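PDB 1UZB: 1-pyrroline-5-carboxylate dehydrogenase, which probably oxidises L-glutamate gamma-semialdehyde, the open-chain form of 1-pyrroline-5-carboxylate, to glutamate with NAD+ in proline breakdown. Local coordinates for residues A[295-300]-A[332-337]. Sequence-based numbering, arbitrary orientation. Where two conformers were deposited one is given.
Sequences IIVDET and QGAYEP
Glu-299 and Ala-334 are the nearest CA pair, at 4.6 Å, where the chain leaving strand 293-297 passes residues 333-334 of helix 332-346. Ala-334 points its CB at the other segment and buries the largest share of the contact. This methyl lies 3.5 Å from Val-297 O and 3.6 Å from Asp-298 O, against two successive peptide carbonyls, while Val-297 adds a looser apolar touch through CG1. Beside it Glu-299 sets its CB against the CA and C of Gly-333. With CG between the backbone N and the carbonyl carbon (chi1 66°) and the chain extended beyond, the carboxylate comes alongside Gly-333, and a water bridges the two segments: it donates to Glu-299 OE1 at 2.6 Å and accepts from Gly-333 N at 2.7 Å. Strands 293-297 and 325-331 are parallel neighbours in the mixed sheet of this aldehyde dehydrogenase, joined by helix 303-315 in a beta-alpha-beta crossover, and the contact lies at their C-terminal ends. The strand exit is shaped by an Asx turn: Asp-298 OD1 takes Thr-300 N at 2.8 Å on its anti side, 33° out of the carboxylate plane, and Thr-300 OG1 at 2.7 Å on the syn side. Asp-298 points its CB away from segment 332-337; its OD2 is hydrogen-bonded to Ser-451 OG and His-456 ND1.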
ATOM      1  N   ILE A 295      -1.155  39.691  10.048  1.00  5.10           N
ATOM      2  CA  ILE A 295      -2.446  39.039  10.158  1.00  4.88           C
ATOM      3  C   ILE A 295      -3.383  40.015   9.459  1.00  5.28           C
ATOM      4  O   ILE A 295      -3.399  41.217   9.769  1.00  5.66           O
ATOM      5  CB  ILE A 295      -2.935  38.868  11.609  1.00  4.88           C
ATOM      6  CG1 ILE A 295      -2.120  37.772  12.307  1.00  4.91           C
ATOM      7  CG2 ILE A 295      -4.426  38.516  11.609  1.00  6.26           C
ATOM      8  CD1 ILE A 295      -2.456  37.589  13.768  1.00  6.72           C
ATOM      9  N   ILE A 296      -4.131  39.503   8.492  1.00  4.67           N
ATOM     10  CA  ILE A 296      -5.103  40.288   7.749  1.00  5.12           C
ATOM     11  C   ILE A 296      -6.475  39.986   8.323  1.00  5.06           C
ATOM     12  O   ILE A 296      -6.785  38.832   8.607  1.00  5.12           O
ATOM     13  CB  ILE A 296      -5.164  39.873   6.259  1.00  4.22           C
ATOM     14  CG1 ILE A 296      -3.847  40.200   5.550  1.00  5.21           C
ATOM     15  CG2 ILE A 296      -6.343  40.568   5.572  1.00  5.38           C
ATOM     16  CD1 ILE A 296      -3.760  39.635   4.141  1.00  4.57           C
ATOM     17  N   VAL A 297      -7.294  41.015   8.504  1.00  5.09           N
ATOM     18  CA  VAL A 297      -8.654  40.805   8.979  1.00  5.16           C
ATOM     19  C   VAL A 297      -9.578  41.585   8.052  1.00  6.34           C
ATOM     20  O   VAL A 297      -9.353  42.771   7.813  1.00  6.60           O
ATOM     21  CB  VAL A 297      -8.882  41.312  10.419  1.00  3.70           C
ATOM     22  CG1 VAL A 297     -10.292  40.939  10.870  1.00  6.20           C
ATOM     23  CG2 VAL A 297      -7.855  40.713  11.362  1.00  5.66           C
ATOM     24  N   ASP A 298     -10.592  40.925   7.493  1.00  6.63           N
ATOM     25  CA  ASP A 298     -11.529  41.644   6.637  1.00  7.61           C
ATOM     26  C   ASP A 298     -12.861  41.836   7.356  1.00  7.58           C
ATOM     27  O   ASP A 298     -13.033  41.382   8.486  1.00  7.27           O
ATOM     28  CB  ASP A 298     -11.710  40.975   5.257  1.00  8.26           C
ATOM     29  CG  ASP A 298     -12.390  39.621   5.314  1.00  7.78           C
ATOM     30  OD1 ASP A 298     -13.263  39.406   6.176  1.00  8.12           O
ATOM     31  OD2 ASP A 298     -12.060  38.778   4.453  1.00  8.52           O
ATOM     32  N   GLU A 299     -13.800  42.517   6.706  1.00  9.11           N
ATOM     33  CA  GLU A 299     -15.085  42.813   7.331  1.00  9.80           C
ATOM     34  C   GLU A 299     -16.015  41.642   7.626  1.00  9.06           C
ATOM     35  O   GLU A 299     -16.999  41.809   8.343  1.00  9.60           O
ATOM     36  CB  GLU A 299     -15.843  43.858   6.504  1.00 13.13           C
ATOM     37  CG  GLU A 299     -16.258  43.383   5.120  1.00 17.59           C
ATOM     38  CD  GLU A 299     -16.999  44.451   4.340  1.00 21.08           C
ATOM     39  OE1 GLU A 299     -16.427  45.541   4.129  1.00 25.53           O
ATOM     40  OE2 GLU A 299     -18.154  44.200   3.936  1.00 23.87           O
ATOM     41  N   THR A 300     -15.708  40.461   7.098  1.00  8.65           N
ATOM     42  CA  THR A 300     -16.562  39.293   7.327  1.00  7.29           C
ATOM     43  C   THR A 300     -16.112  38.451   8.514  1.00  8.01           C
ATOM     44  O   THR A 300     -16.783  37.490   8.889  1.00  7.98           O
ATOM     45  CB  THR A 300     -16.579  38.357   6.105  1.00  7.42           C
ATOM     46  OG1 THR A 300     -15.328  37.659   6.021  1.00  7.96           O
ATOM     47  CG2 THR A 300     -16.806  39.147   4.830  1.00  8.92           C
ATOM     48  N   GLN A 332     -10.865  48.374   5.193  1.00  8.91           N
ATOM     49  CA  GLN A 332     -11.636  49.508   5.688  1.00  9.99           C
ATOM     50  C   GLN A 332     -12.783  49.146   6.626  1.00 10.16           C
ATOM     51  O   GLN A 332     -12.934  49.751   7.687  1.00 10.05           O
ATOM     52  CB  GLN A 332     -12.159  50.335   4.510  1.00 11.00           C
ATOM     53  CG  GLN A 332     -12.799  51.664   4.914  1.00 12.13           C
ATOM     54  CD  GLN A 332     -11.867  52.537   5.739  1.00 12.64           C
ATOM     55  OE1 GLN A 332     -10.701  52.723   5.391  1.00 13.73           O
ATOM     56  NE2 GLN A 332     -12.382  53.081   6.837  1.00 16.01           N
ATOM     57  N   GLY A 333     -13.583  48.158   6.246  1.00  9.39           N
ATOM     58  CA  GLY A 333     -14.707  47.763   7.082  1.00  9.21           C
ATOM     59  C   GLY A 333     -14.347  47.113   8.410  1.00  9.82           C
ATOM     60  O   GLY A 333     -15.151  47.100   9.344  1.00 11.62           O
ATOM     61  N   ALA A 334     -13.139  46.572   8.506  1.00  8.61           N
ATOM     62  CA  ALA A 334     -12.699  45.911   9.731  1.00  8.02           C
ATOM     63  C   ALA A 334     -11.843  46.796  10.632  1.00  7.67           C
ATOM     64  O   ALA A 334     -11.641  46.478  11.805  1.00  8.42           O
ATOM     65  CB  ALA A 334     -11.922  44.649   9.376  1.00  7.97           C
ATOM     66  N   TYR A 335     -11.359  47.912  10.096  1.00  7.79           N
ATOM     67  CA  TYR A 335     -10.477  48.797  10.848  1.00  8.14           C
ATOM     68  C   TYR A 335     -10.927  49.211  12.245  1.00  8.99           C
ATOM     69  O   TYR A 335     -10.294  48.849  13.236  1.00  9.40           O
ATOM     70  CB  TYR A 335     -10.165  50.056  10.038  1.00  9.04           C
ATOM     71  CG  TYR A 335      -9.162  50.958  10.723  1.00  9.98           C
ATOM     72  CD1 TYR A 335      -7.817  50.599  10.818  1.00 10.06           C
ATOM     73  CD2 TYR A 335      -9.568  52.153  11.314  1.00  9.40           C
ATOM     74  CE1 TYR A 335      -6.900  51.408  11.488  1.00  9.18           C
ATOM     75  CE2 TYR A 335      -8.663  52.966  11.986  1.00 10.39           C
ATOM     76  CZ  TYR A 335      -7.334  52.589  12.069  1.00  9.40           C
ATOM     77  OH  TYR A 335      -6.445  53.394  12.742  1.00  9.83           O
ATOM     78  N   GLU A 336     -12.006  49.979  12.331  1.00 10.27           N
ATOM     79  CA  GLU A 336     -12.485  50.443  13.627  1.00 11.13           C
ATOM     80  C   GLU A 336     -12.890  49.307  14.568  1.00 10.29           C
ATOM     81  O   GLU A 336     -12.435  49.247  15.710  1.00  9.70           O
ATOM     82  CB  GLU A 336     -13.653  51.418  13.438  1.00 13.22           C
ATOM     83  CG  GLU A 336     -14.081  52.157  14.698  1.00 18.96           C
ATOM     84  CD  GLU A 336     -14.752  51.259  15.718  1.00 21.00           C
ATOM     85  OE1 GLU A 336     -15.750  50.595  15.363  1.00 23.81           O
ATOM     86  OE2 GLU A 336     -14.286  51.221  16.877  1.00 25.57           O
ATOM     87  N   PRO A 337     -13.744  48.383  14.101  1.00 10.92           N
ATOM     88  CA  PRO A 337     -14.160  47.279  14.975  1.00 10.59           C
ATOM     89  C   PRO A 337     -13.025  46.431  15.545  1.00 10.18           C
ATOM     90  O   PRO A 337     -13.012  46.116  16.736  1.00  9.62           O
ATOM     91  CB  PRO A 337     -15.099  46.465  14.075  1.00 12.20           C
ATOM     92  CG  PRO A 337     -15.636  47.477  13.132  0.50 11.06           C
ATOM     93  CD  PRO A 337     -14.405  48.267  12.791  1.00 11.57           C
TER
HETATM   94  O   HOH W   1     -13.937  46.403   4.190  1.00 22.52           O